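Local coordinates for Lin1840 protein (Listeria innocua serovar 6a, PDB 4ZOC) that probably hydrolyses terminal, non-reducing beta-D-glucosyl residues with release of beta-D-glucose, as a family 3 glycoside hydrolase involved in beta-1,2-glucan metabolism, at residues 273-278 and 302-307; 288-293 and 309-314; 203-208 and 236-241. The protein carries 2 engineered substitutions. All coordinates share one frame; numbering follows the deposited sequence.

All three contacts lie in the N-terminal TIM-barrel domain of this family 3 glycoside hydrolase, on the same side of the chain's centre. Interaction 3 comes first along the chain and closes before the other two begin. Interactions 1 and 2 alternate their segments, so helix 286-295 comes between the halves of interaction 1. Both use helix 306-316, and their centres are about 10 Å apart. The centres of interactions 1 and 3 are about 15 Å apart, and Glu276 touches Phe238 between them. Interactions 2 and 3 do not touch. The set thus runs from the packed outer helices to the loops near a bound beta-D-glucopyranose.

Interaction 1: residues 273-278 and 302-307; sequences AVAEVI and MMTTCY
A weakly bonded helical turn, 273-276, faces the end of strand 301-302, the loop 303-305 and the start of helix 306-316, with the CA atoms of Ala275 and Cys306 6.4 Å apart. Val274 and Ala275 both point their CB atoms at the other segment. The CB of Ala275 sits against the methyl of Thr304, CB to CG2 3.8 Å. The sulfur of Cys306 comes at the same alanine from another direction, SG to Ala275 CA 3.7 Å. Val274 reaches across with one branch. Its CG1 is anti to the backbone N (chi1 173°) and meets Cys306 CB at 3.9 Å.

Segment 273-278 follows strand 266-268 of the TIM barrel, and 302-307 begins on the last residue of strand 301-302. These are strands seven and eight in chain order, so the contact joins the chain just past the ends of both. The side chain of Thr304 is about 9 Å from a bound beta-D-glucopyranose.

One water bridges the polar part. It accepts from Val274 N at 2.8 Å and donates to Thr304 OG1, also at 2.8 Å. The backbone N of the helical turn is thereby tied to the threonine. Thr304 OG1 sits between its backbone N and carbonyl carbon (chi1 51°) and is also hydrogen-bonded to Glu301. The same carboxylate takes the N of Cys306 and of Tyr307, which ties down the start of helix 306-316. Glu276 of the same turn as Ala275 forms a salt bridge with Arg572 of the second subunit.

Interaction 2: residues 288-293 and 309-314; sequences EAAQFS and HELKGL
Ala290 carries the centre of this helix-helix contact, with its CB directed at helix 306-316. Two groups meet that methyl: Glu310 CB and Leu314 CD1, each 3.9 Å from Ala290 CB. Leu311 adds a looser touch through CD2, 4.4 Å from Ala290 CB. Leu314 spreads its two methyls over Gln291, the residue after Ala290. CD1 lies 3.7 Å from the backbone N of Gln291, and CD2 lies 3.8 Å from Gln291 OE1. The Leu314 and Gln291 side chains cross at about a right angle. Gln291 extends fully, CG anti to its backbone N (chi1 -177°), so its aliphatic part runs past the leucine. Its amide NE2 goes on to a hydrogen bond with Glu295, one turn later in the same helix.

The helices belong to the outer layer of the TIM barrel. Helix 286-295 precedes strand 301-302, and helix 306-316 follows it. Their short segments cross at -73°, with the axes 8.8 Å apart at closest approach. The small Ala290 lies at the crossing, where its CA is 6.6 Å from that of Glu310.

Further out, the Glu310 chain bends at chi2 (-74°), so its carboxylate turns away from the crossing. Its side chain also packs on Pro286 and Lys287. Leu311 continues onto Met294 and onto Ile19 of helix 15-21. Within helix 286-295, Ala289 O accepts from both the N and the OG of Ser293. The hydroxyl approaches from above the carbonyl plane. Tyr307 packs beside Ser293 and Ala290, which carries the contact toward the start of helix 306-316.

Interaction 3: residues 203-208 and 236-241; sequences LEYNTV and TAFNVV
The tight part of this contact has two centres, an aromatic pair at one end and a valine-asparagine pair at the other. Tyr205 and Phe238 form a T-shaped stack, centroids 5.2 Å apart and planes at 86°. The tyrosine presents its CD1-CE1 edge to one face of the phenylalanine, offset toward the rim. Its closest approach is CD1 to Phe238 CD2, 3.8 Å. The two side chains lie side by side and point the same way. Glu204 CG covers one face of the tyrosine ring over its centre, and Tyr205 OH is hydrogen-bonded to Glu473, a residue of the glucose pocket.

At the other end Val208 puts CG2 against the amide of Asn239, 3.6 Å from ND2. Asn239 has its CG between the backbone N and the carbonyl carbon (chi1 49°). This places ND2 2.9 Å from Val240 O, which accepts it from well above the carbonyl plane. The same ND2 also bonds to Ala194 O. Val240 CG2 then rests 3.5 Å from the carbonyl O of Val208.

Segment 203-208 is a loop after TIM-barrel strand 187-193. Segment 236-241 leaves the end of strand 233-236 and enters the short strand 240-241. Phe238 touches a bound beta-D-glucopyranose. The first segment opens with a type II turn from Leu203 to Asn206, in which Tyr205 has a positive phi (69°).

Between the two packed ends the backbones are linked through water. Tyr205 O accepts from two waters. One, 2.7 Å from Tyr205 O, also donates to Phe238 O, while the other accepts from Val240 N. Arg572 of the second subunit packs on both Tyr205 and Phe238, so the dimer partner borders the stack.

Interaction 1: residues 273-278 and 302-307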
ATOM      1  N   ALA A 273      -2.193   3.834 -24.437  1.00  7.57           N
ATOM      2  CA  ALA A 273      -2.868   4.290 -23.253  1.00  8.08           C
ATOM      3  C   ALA A 273      -4.117   5.115 -23.609  1.00  9.91           C
ATOM      4  O   ALA A 273      -5.046   5.285 -22.785  1.00  9.56           O
ATOM      5  CB  ALA A 273      -1.920   5.152 -22.429  1.00  9.45           C
ATOM      6  N   VAL A 274      -4.163   5.667 -24.812  1.00 10.12           N
ATOM      7  CA  VAL A 274      -5.415   6.353 -25.229  1.00  9.29           C
ATOM      8  C   VAL A 274      -6.583   5.344 -25.332  1.00  8.36           C
ATOM      9  O   VAL A 274      -7.628   5.556 -24.725  1.00 10.88           O
ATOM     10  CB  VAL A 274      -5.234   7.127 -26.559  1.00  9.99           C
ATOM     11  CG1 VAL A 274      -6.577   7.651 -26.992  1.00 11.53           C
ATOM     12  CG2 VAL A 274      -4.217   8.290 -26.404  1.00 10.17           C
ATOM     13  N   ALA A 275      -6.391   4.242 -26.075  1.00  9.08           N
ATOM     14  CA  ALA A 275      -7.389   3.181 -26.262  1.00 10.50           C
ATOM     15  C   ALA A 275      -7.742   2.522 -24.931  1.00 10.83           C
ATOM     16  O   ALA A 275      -8.888   2.156 -24.643  1.00 10.50           O
ATOM     17  CB  ALA A 275      -6.871   2.161 -27.282  1.00 11.44           C
ATOM     18  N   GLU A 276      -6.770   2.511 -24.053  1.00  9.81           N
ATOM     19  CA  GLU A 276      -6.840   1.741 -22.785  1.00  8.62           C
ATOM     20  C   GLU A 276      -7.682   2.463 -21.772  1.00  8.76           C
ATOM     21  O   GLU A 276      -8.078   1.863 -20.777  1.00  8.43           O
ATOM     22  CB  GLU A 276      -5.454   1.381 -22.282  1.00  8.62           C
ATOM     23  CG  GLU A 276      -4.863   0.219 -23.121  1.00 12.18           C
ATOM     24  CD  GLU A 276      -3.397  -0.021 -22.942  1.00 12.72           C
ATOM     25  OE1 GLU A 276      -2.837   0.523 -21.973  1.00 11.85           O
ATOM     26  OE2 GLU A 276      -2.903  -0.841 -23.755  1.00 14.93           O
ATOM     27  N   VAL A 277      -8.011   3.733 -22.003  1.00  8.82           N
ATOM     28  CA  VAL A 277      -8.914   4.433 -21.060  1.00  9.01           C
ATOM     29  C   VAL A 277     -10.299   3.751 -21.129  1.00  8.35           C
ATOM     30  O   VAL A 277     -11.111   3.798 -20.140  1.00  9.29           O
ATOM     31  CB  VAL A 277      -8.941   5.972 -21.223  1.00 10.18           C
ATOM     32  CG1 VAL A 277      -7.577   6.584 -21.207  1.00 10.66           C
ATOM     33  CG2 VAL A 277      -9.658   6.439 -22.473  1.00 11.11           C
ATOM     34  N   ILE A 278     -10.593   3.120 -22.266  1.00  8.83           N
ATOM     35  CA  ILE A 278     -11.787   2.254 -22.360  1.00  8.60           C
ATOM     36  C   ILE A 278     -11.774   1.083 -21.338  1.00  9.85           C
ATOM     37  O   ILE A 278     -12.779   0.801 -20.660  1.00 11.07           O
ATOM     38  CB  ILE A 278     -11.981   1.741 -23.821  1.00  9.65           C
ATOM     39  CG1 ILE A 278     -12.094   2.938 -24.781  1.00  9.67           C
ATOM     40  CG2 ILE A 278     -13.260   0.923 -23.862  1.00 12.35           C
ATOM     41  CD1 ILE A 278     -11.924   2.501 -26.231  1.00 12.48           C
ATOM     42  N   MET A 302       0.262   6.870 -29.277  1.00 10.28           N
ATOM     43  CA  MET A 302       1.266   5.889 -29.573  1.00  7.93           C
ATOM     44  C   MET A 302       0.637   4.525 -29.937  1.00  8.76           C
ATOM     45  O   MET A 302       0.168   3.765 -29.060  1.00  7.41           O
ATOM     46  CB  MET A 302       2.177   5.713 -28.345  1.00  8.41           C
ATOM     47  CG  MET A 302       3.275   4.690 -28.583  1.00  9.65           C
ATOM     48  SD  MET A 302       4.409   4.384 -27.199  1.00  9.51           S
ATOM     49  CE  MET A 302       5.225   5.973 -27.000  1.00  8.41           C
ATOM     50  N   MET A 303       0.582   4.216 -31.252  1.00  9.31           N
ATOM     51  CA  MET A 303       0.221   2.829 -31.745  1.00  9.90           C
ATOM     52  C   MET A 303      -1.180   2.310 -31.508  1.00  9.29           C
ATOM     53  O   MET A 303      -1.472   1.142 -31.587  1.00 10.89           O
ATOM     54  CB  MET A 303       1.270   1.851 -31.291  1.00 11.18           C
ATOM     55  CG  MET A 303       2.461   1.837 -32.251  1.00 11.83           C
ATOM     56  SD  MET A 303       2.012   1.278 -33.946  1.00 13.61           S
ATOM     57  CE  MET A 303       1.786  -0.480 -33.670  1.00 14.27           C
ATOM     58  N   THR A 304      -2.099   3.247 -31.333  1.00  9.84           N
ATOM     59  CA  THR A 304      -3.557   2.983 -31.372  1.00  9.17           C
ATOM     60  C   THR A 304      -4.212   4.024 -32.286  1.00 10.44           C
ATOM     61  O   THR A 304      -3.559   4.999 -32.693  1.00 10.73           O
ATOM     62  CB  THR A 304      -4.207   2.873 -29.942  1.00  9.00           C
ATOM     63  OG1 THR A 304      -3.841   4.022 -29.131  1.00  9.10           O
ATOM     64  CG2 THR A 304      -3.746   1.616 -29.308  1.00  9.46           C
ATOM     65  N   THR A 305      -5.489   3.765 -32.587  1.00 12.09           N
ATOM     66  CA  THR A 305      -6.195   4.341 -33.667  1.00 13.33           C
ATOM     67  C   THR A 305      -7.407   5.154 -33.260  1.00 12.46           C
ATOM     68  O   THR A 305      -8.181   5.473 -34.125  1.00 16.20           O
ATOM     69  CB  THR A 305      -6.628   3.272 -34.660  1.00 16.12           C
ATOM     70  OG1 THR A 305      -7.511   2.359 -34.025  1.00 19.25           O
ATOM     71  CG2 THR A 305      -5.442   2.465 -35.186  1.00 16.47           C
ATOM     72  N   CYS A 306      -7.557   5.582 -31.992  1.00 13.00           N
ATOM     73  CA  CYS A 306      -8.660   6.367 -31.631  1.00  9.96           C
ATOM     74  C   CYS A 306      -8.675   7.711 -32.359  1.00 12.39           C
ATOM     75  O   CYS A 306      -9.699   8.080 -32.940  1.00 13.58           O
ATOM     76  CB  CYS A 306      -8.720   6.637 -30.090  1.00 11.03           C
ATOM     77  SG  CYS A 306      -8.715   5.108 -29.153  1.00 14.17           S
ATOM     78  N   TYR A 307      -7.568   8.460 -32.305  1.00  9.64           N
ATOM     79  CA  TYR A 307      -7.505   9.730 -33.009  1.00 11.23           C
ATOM     80  C   TYR A 307      -7.771   9.582 -34.477  1.00 12.54           C
ATOM     81  O   TYR A 307      -8.676  10.264 -35.050  1.00 14.33           O
ATOM     82  CB  TYR A 307      -6.182  10.470 -32.801  1.00 10.88           C
ATOM     83  CG  TYR A 307      -5.999  11.155 -31.412  1.00 11.09           C
ATOM     84  CD1 TYR A 307      -7.044  11.250 -30.465  1.00  9.49           C
ATOM     85  CD2 TYR A 307      -4.762  11.684 -31.059  1.00 10.58           C
ATOM     86  CE1 TYR A 307      -6.860  11.900 -29.276  1.00 10.98           C
ATOM     87  CE2 TYR A 307      -4.580  12.353 -29.871  1.00 13.51           C
ATOM     88  CZ  TYR A 307      -5.630  12.418 -28.942  1.00 10.94           C
ATOM     89  OH  TYR A 307      -5.490  13.106 -27.789  1.00 12.04           O
TER
HETATM   90  O   HOH W   1      -2.494   5.282 -27.082  1.00  9.56           O

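Interaction 2: residues 288-293 and 309-314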
ATOM      1  N   GLU A 288     -15.127   8.247 -27.504  1.00  8.08           N
ATOM      2  CA  GLU A 288     -14.936   8.934 -26.274  1.00  9.40           C
ATOM      3  C   GLU A 288     -13.451   9.018 -25.835  1.00  9.09           C
ATOM      4  O   GLU A 288     -13.019  10.033 -25.311  1.00 12.69           O
ATOM      5  CB  GLU A 288     -15.802   8.250 -25.158  1.00 11.42           C
ATOM      6  CG  GLU A 288     -17.315   8.523 -25.356  1.00 12.00           C
ATOM      7  CD  GLU A 288     -18.177   8.217 -24.154  1.00 16.08           C
ATOM      8  OE1 GLU A 288     -17.697   7.643 -23.123  1.00 14.65           O
ATOM      9  OE2 GLU A 288     -19.392   8.488 -24.271  1.00 16.37           O
ATOM     10  N   ALA A 289     -12.723   7.918 -26.006  1.00 10.52           N
ATOM     11  CA  ALA A 289     -11.288   7.874 -25.705  1.00 12.02           C
ATOM     12  C   ALA A 289     -10.540   9.000 -26.423  1.00 12.37           C
ATOM     13  O   ALA A 289      -9.774   9.771 -25.817  1.00 10.97           O
ATOM     14  CB  ALA A 289     -10.701   6.529 -26.091  1.00 14.62           C
ATOM     15  N   ALA A 290     -10.847   9.162 -27.718  1.00 11.70           N
ATOM     16  CA  ALA A 290     -10.304  10.268 -28.522  1.00 10.33           C
ATOM     17  C   ALA A 290     -10.712  11.619 -27.985  1.00 10.56           C
ATOM     18  O   ALA A 290      -9.912  12.533 -27.808  1.00 12.13           O
ATOM     19  CB  ALA A 290     -10.782  10.094 -29.989  1.00  9.03           C
ATOM     20  N   GLN A 291     -11.991  11.789 -27.735  1.00 12.29           N
ATOM     21  CA  GLN A 291     -12.438  13.090 -27.254  1.00 13.63           C
ATOM     22  C   GLN A 291     -11.767  13.473 -25.943  1.00 12.56           C
ATOM     23  O   GLN A 291     -11.273  14.553 -25.790  1.00 10.70           O
ATOM     24  CB  GLN A 291     -13.955  13.092 -27.057  1.00 15.58           C
ATOM     25  CG  GLN A 291     -14.510  14.427 -26.632  1.00 18.43           C
ATOM     26  CD  GLN A 291     -15.997  14.369 -26.293  1.00 18.63           C
ATOM     27  OE1 GLN A 291     -16.762  13.516 -26.762  1.00 21.61           O
ATOM     28  NE2 GLN A 291     -16.417  15.321 -25.495  1.00 18.52           N
ATOM     29  N   PHE A 292     -11.812  12.569 -24.964  1.00 12.48           N
ATOM     30  CA  PHE A 292     -11.335  12.920 -23.605  1.00 12.25           C
ATOM     31  C   PHE A 292      -9.801  13.077 -23.602  1.00 12.41           C
ATOM     32  O   PHE A 292      -9.280  13.945 -22.974  1.00 10.25           O
ATOM     33  CB  PHE A 292     -11.797  11.861 -22.586  1.00 12.63           C
ATOM     34  CG  PHE A 292     -13.288  11.622 -22.563  1.00 12.33           C
ATOM     35  CD1 PHE A 292     -14.180  12.631 -22.930  1.00 14.70           C
ATOM     36  CD2 PHE A 292     -13.791  10.427 -22.104  1.00 11.83           C
ATOM     37  CE1 PHE A 292     -15.552  12.383 -22.873  1.00 15.94           C
ATOM     38  CE2 PHE A 292     -15.172  10.197 -22.018  1.00 14.01           C
ATOM     39  CZ  PHE A 292     -16.019  11.183 -22.417  1.00 15.31           C
ATOM     40  N   SER A 293      -9.102  12.283 -24.413  1.00 10.37           N
ATOM     41  CA  SER A 293      -7.648  12.427 -24.529  1.00 10.96           C
ATOM     42  C   SER A 293      -7.262  13.728 -25.167  1.00  9.87           C
ATOM     43  O   SER A 293      -6.367  14.356 -24.705  1.00 10.47           O
ATOM     44  CB  SER A 293      -7.004  11.206 -25.230  1.00 13.41           C
ATOM     45  OG  SER A 293      -7.249  10.043 -24.430  1.00 14.58           O
ATOM     46  N   HIS A 309      -9.181   7.351 -36.380  1.00 17.26           N
ATOM     47  CA  HIS A 309     -10.507   6.931 -36.824  1.00 15.73           C
ATOM     48  C   HIS A 309     -11.663   7.809 -36.312  1.00 15.36           C
ATOM     49  O   HIS A 309     -12.715   7.866 -36.970  1.00 20.07           O
ATOM     50  CB  HIS A 309     -10.732   5.449 -36.508  1.00 16.34           C
ATOM     51  CG  HIS A 309      -9.845   4.527 -37.284  1.00 17.96           C
ATOM     52  ND1 HIS A 309      -9.470   4.769 -38.586  1.00 23.80           N
ATOM     53  CD2 HIS A 309      -9.231   3.369 -36.928  1.00 18.53           C
ATOM     54  CE1 HIS A 309      -8.640   3.816 -38.992  1.00 23.84           C
ATOM     55  NE2 HIS A 309      -8.489   2.949 -38.008  1.00 19.89           N
ATOM     56  N   GLU A 310     -11.476   8.544 -35.228  1.00 13.21           N
ATOM     57  CA  GLU A 310     -12.612   9.290 -34.581  1.00 15.93           C
ATOM     58  C   GLU A 310     -12.587  10.835 -34.549  1.00 12.59           C
ATOM     59  O   GLU A 310     -13.666  11.491 -34.377  1.00 15.69           O
ATOM     60  CB  GLU A 310     -12.815   8.837 -33.112  1.00 14.23           C
ATOM     61  CG  GLU A 310     -12.927   7.345 -32.972  1.00 15.03           C
ATOM     62  CD  GLU A 310     -14.240   6.773 -33.432  1.00 18.72           C
ATOM     63  OE1 GLU A 310     -15.201   7.524 -33.754  1.00 19.61           O
ATOM     64  OE2 GLU A 310     -14.340   5.518 -33.437  1.00 24.99           O
ATOM     65  N   LEU A 311     -11.410  11.449 -34.687  1.00 13.01           N
ATOM     66  CA  LEU A 311     -11.300  12.927 -34.542  1.00 12.52           C
ATOM     67  C   LEU A 311     -12.105  13.621 -35.606  1.00 14.14           C
ATOM     68  O   LEU A 311     -12.719  14.641 -35.322  1.00 15.04           O
ATOM     69  CB  LEU A 311      -9.859  13.405 -34.590  1.00 13.43           C
ATOM     70  CG  LEU A 311      -9.006  13.179 -33.328  1.00 11.71           C
ATOM     71  CD1 LEU A 311      -7.680  13.865 -33.493  1.00 13.71           C
ATOM     72  CD2 LEU A 311      -9.665  13.756 -32.095  1.00 13.45           C
ATOM     73  N   LYS A 312     -12.135  13.070 -36.820  1.00 15.46           N
ATOM     74  CA  LYS A 312     -12.864  13.794 -37.853  1.00 16.57           C
ATOM     75  C   LYS A 312     -14.352  13.883 -37.499  1.00 13.82           C
ATOM     76  O   LYS A 312     -14.880  14.964 -37.459  1.00 20.72           O
ATOM     77  CB  LYS A 312     -12.600  13.246 -39.257  1.00 22.02           C
ATOM     78  CG  LYS A 312     -13.254  14.131 -40.339  1.00 27.08           C
ATOM     79  CD  LYS A 312     -14.255  13.303 -41.074  1.00 32.99           C
ATOM     80  CE  LYS A 312     -13.539  12.314 -41.973  1.00 33.99           C
ATOM     81  NZ  LYS A 312     -14.476  12.011 -43.070  1.00 41.98           N
ATOM     82  N   GLY A 313     -15.005  12.773 -37.179  1.00 20.43           N
ATOM     83  CA  GLY A 313     -16.414  12.818 -36.723  1.00 18.88           C
ATOM     84  C   GLY A 313     -16.687  13.755 -35.509  1.00 22.70           C
ATOM     85  O   GLY A 313     -17.690  14.477 -35.481  1.00 22.05           O
ATOM     86  N   LEU A 314     -15.822  13.710 -34.475  1.00 18.92           N
ATOM     87  CA  LEU A 314     -15.958  14.564 -33.313  1.00 17.28           C
ATOM     88  C   LEU A 314     -15.934  16.033 -33.669  1.00 17.87           C
ATOM     89  O   LEU A 314     -16.699  16.839 -33.128  1.00 16.92           O
ATOM     90  CB  LEU A 314     -14.833  14.312 -32.291  1.00 17.51           C
ATOM     91  CG  LEU A 314     -14.980  12.983 -31.543  1.00 16.11           C
ATOM     92  CD1 LEU A 314     -13.639  12.534 -30.916  1.00 15.94           C
ATOM     93  CD2 LEU A 314     -16.044  12.983 -30.439  1.00 16.22           C
TER

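Interaction 3: residues 203-208 and 236-241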
ATOM      1  N   LEU A 203       1.747  -4.502  -8.564  1.00  7.09           N
ATOM      2  CA  LEU A 203       1.182  -5.204  -9.695  1.00  7.30           C
ATOM      3  C   LEU A 203       1.176  -4.266 -10.935  1.00  5.79           C
ATOM      4  O   LEU A 203       0.743  -3.141 -10.879  1.00  7.48           O
ATOM      5  CB  LEU A 203      -0.263  -5.674  -9.317  1.00  8.31           C
ATOM      6  CG  LEU A 203      -1.092  -6.311 -10.389  1.00  9.47           C
ATOM      7  CD1 LEU A 203      -0.374  -7.537 -10.988  1.00 10.49           C
ATOM      8  CD2 LEU A 203      -2.484  -6.685  -9.824  1.00 10.75           C
ATOM      9  N   GLU A 204       1.725  -4.728 -12.038  1.00  5.99           N
ATOM     10  CA  GLU A 204       1.830  -3.853 -13.208  1.00  5.17           C
ATOM     11  C   GLU A 204       0.518  -3.272 -13.647  1.00  4.69           C
ATOM     12  O   GLU A 204      -0.526  -3.916 -13.692  1.00  5.20           O
ATOM     13  CB  GLU A 204       2.509  -4.591 -14.370  1.00  5.36           C
ATOM     14  CG  GLU A 204       2.906  -3.700 -15.459  1.00  5.35           C
ATOM     15  CD  GLU A 204       3.898  -2.692 -14.997  1.00  5.80           C
ATOM     16  OE1 GLU A 204       5.129  -2.983 -14.914  1.00  6.61           O
ATOM     17  OE2 GLU A 204       3.500  -1.524 -14.633  1.00  7.45           O
ATOM     18  N   TYR A 205       0.569  -1.979 -13.961  1.00  5.60           N
ATOM     19  CA  TYR A 205      -0.566  -1.160 -14.464  1.00  5.80           C
ATOM     20  C   TYR A 205      -1.617  -0.936 -13.450  1.00  5.88           C
ATOM     21  O   TYR A 205      -2.668  -0.364 -13.809  1.00  7.35           O
ATOM     22  CB  TYR A 205      -1.195  -1.722 -15.756  1.00  7.17           C
ATOM     23  CG  TYR A 205      -0.206  -2.264 -16.790  1.00  6.57           C
ATOM     24  CD1 TYR A 205       0.681  -1.423 -17.432  1.00  7.80           C
ATOM     25  CD2 TYR A 205      -0.170  -3.592 -17.081  1.00  7.93           C
ATOM     26  CE1 TYR A 205       1.578  -1.917 -18.360  1.00  8.54           C
ATOM     27  CE2 TYR A 205       0.758  -4.128 -17.982  1.00  6.19           C
ATOM     28  CZ  TYR A 205       1.584  -3.255 -18.643  1.00  7.71           C
ATOM     29  OH  TYR A 205       2.477  -3.645 -19.577  1.00  8.71           O
ATOM     30  N   ASN A 206      -1.434  -1.439 -12.230  1.00  6.26           N
ATOM     31  CA  ASN A 206      -2.516  -1.445 -11.247  1.00  6.86           C
ATOM     32  C   ASN A 206      -2.792  -0.049 -10.640  1.00  7.56           C
ATOM     33  O   ASN A 206      -1.995   0.896 -10.807  1.00  6.58           O
ATOM     34  CB  ASN A 206      -2.208  -2.440 -10.125  1.00  7.75           C
ATOM     35  CG  ASN A 206      -3.422  -2.869  -9.344  1.00  7.99           C
ATOM     36  OD1 ASN A 206      -4.585  -2.762  -9.794  1.00  9.99           O
ATOM     37  ND2 ASN A 206      -3.167  -3.369  -8.142  1.00  7.91           N
ATOM     38  N   THR A 207      -3.960   0.055 -10.007  1.00  7.14           N
ATOM     39  CA  THR A 207      -4.421   1.250  -9.308  1.00  6.82           C
ATOM     40  C   THR A 207      -3.338   1.979  -8.485  1.00  6.79           C
ATOM     41  O   THR A 207      -2.537   1.394  -7.772  1.00  7.92           O
ATOM     42  CB  THR A 207      -5.534   0.808  -8.351  1.00  8.09           C
ATOM     43  OG1 THR A 207      -6.577   0.189  -9.091  1.00 10.14           O
ATOM     44  CG2 THR A 207      -6.101   1.953  -7.521  1.00  8.01           C
ATOM     45  N   VAL A 208      -3.343   3.302  -8.618  1.00  8.02           N
ATOM     46  CA  VAL A 208      -2.537   4.218  -7.794  1.00  7.32           C
ATOM     47  C   VAL A 208      -3.530   5.115  -7.117  1.00  6.96           C
ATOM     48  O   VAL A 208      -4.471   5.655  -7.797  1.00  6.84           O
ATOM     49  CB  VAL A 208      -1.639   5.071  -8.674  1.00  7.80           C
ATOM     50  CG1 VAL A 208      -0.990   6.223  -7.936  1.00  8.16           C
ATOM     51  CG2 VAL A 208      -0.553   4.190  -9.337  1.00  7.89           C
ATOM     52  N   THR A 236       2.471  10.295 -21.010  1.00  6.86           N
ATOM     53  CA  THR A 236       1.427   9.944 -19.985  1.00  6.39           C
ATOM     54  C   THR A 236       1.707   8.608 -19.281  1.00  7.07           C
ATOM     55  O   THR A 236       2.546   7.828 -19.765  1.00  7.09           O
ATOM     56  CB  THR A 236       0.039   9.870 -20.628  1.00  7.03           C
ATOM     57  OG1 THR A 236      -0.103   8.661 -21.420  1.00  8.11           O
ATOM     58  CG2 THR A 236      -0.261  11.173 -21.398  1.00  7.15           C
ATOM     59  N   ALA A 237       1.021   8.374 -18.136  1.00  6.22           N
ATOM     60  CA  ALA A 237       1.166   7.106 -17.425  1.00  5.91           C
ATOM     61  C   ALA A 237      -0.036   6.172 -17.705  1.00  7.15           C
ATOM     62  O   ALA A 237      -1.129   6.614 -18.019  1.00  5.99           O
ATOM     63  CB  ALA A 237       1.241   7.397 -15.908  1.00  5.84           C
ATOM     64  N   PHE A 238       0.193   4.872 -17.512  1.00  6.26           N
ATOM     65  CA  PHE A 238      -0.860   3.904 -17.602  1.00  7.06           C
ATOM     66  C   PHE A 238      -1.914   3.925 -16.512  1.00  7.69           C
ATOM     67  O   PHE A 238      -3.072   3.471 -16.745  1.00 10.48           O
ATOM     68  CB  PHE A 238      -0.276   2.519 -17.640  1.00  6.86           C
ATOM     69  CG  PHE A 238       0.486   2.211 -18.881  1.00  7.78           C
ATOM     70  CD1 PHE A 238      -0.167   2.214 -20.121  1.00  8.54           C
ATOM     71  CD2 PHE A 238       1.825   1.892 -18.825  1.00  8.53           C
ATOM     72  CE1 PHE A 238       0.509   1.868 -21.262  1.00  9.04           C
ATOM     73  CE2 PHE A 238       2.509   1.535 -19.995  1.00  8.50           C
ATOM     74  CZ  PHE A 238       1.869   1.565 -21.197  1.00  8.65           C
ATOM     75  N   ASN A 239      -1.517   4.427 -15.347  1.00  7.66           N
ATOM     76  CA  ASN A 239      -2.365   4.306 -14.126  1.00  7.71           C
ATOM     77  C   ASN A 239      -3.408   5.363 -14.050  1.00  7.54           C
ATOM     78  O   ASN A 239      -3.248   6.451 -14.628  1.00  8.14           O
ATOM     79  CB  ASN A 239      -1.542   4.383 -12.847  1.00  7.44           C
ATOM     80  CG  ASN A 239      -0.572   5.575 -12.832  1.00  7.17           C
ATOM     81  OD1 ASN A 239       0.400   5.602 -13.599  1.00  9.49           O
ATOM     82  ND2 ASN A 239      -0.860   6.576 -12.018  1.00  4.82           N
ATOM     83  N   VAL A 240      -4.463   5.076 -13.315  1.00  6.77           N
ATOM     84  CA  VAL A 240      -5.311   6.206 -12.746  1.00  7.80           C
ATOM     85  C   VAL A 240      -4.554   7.125 -11.795  1.00  7.53           C
ATOM     86  O   VAL A 240      -3.635   6.689 -11.097  1.00  7.52           O
ATOM     87  CB  VAL A 240      -6.561   5.684 -12.024  1.00  7.35           C
ATOM     88  CG1 VAL A 240      -7.492   4.885 -12.928  1.00  9.41           C
ATOM     89  CG2 VAL A 240      -6.203   4.836 -10.760  1.00  7.78           C
ATOM     90  N   VAL A 241      -4.846   8.406 -11.838  1.00  8.76           N
ATOM     91  CA  VAL A 241      -4.463   9.399 -10.823  1.00  8.09           C
ATOM     92  C   VAL A 241      -5.782   9.868 -10.227  1.00  9.04           C
ATOM     93  O   VAL A 241      -6.627  10.411 -10.899  1.00  7.48           O
ATOM     94  CB  VAL A 241      -3.651  10.509 -11.453  1.00  8.56           C
ATOM     95  CG1 VAL A 241      -3.366  11.627 -10.454  1.00 10.37           C
ATOM     96  CG2 VAL A 241      -2.316   9.943 -11.952  1.00  7.48           C
TER
HETATM   97  O   HOH W   2      -4.239   2.244 -12.739  1.00  8.88           O
HETATM   98  O   HOH W   3      -3.532   0.711 -16.186  1.00  9.46           O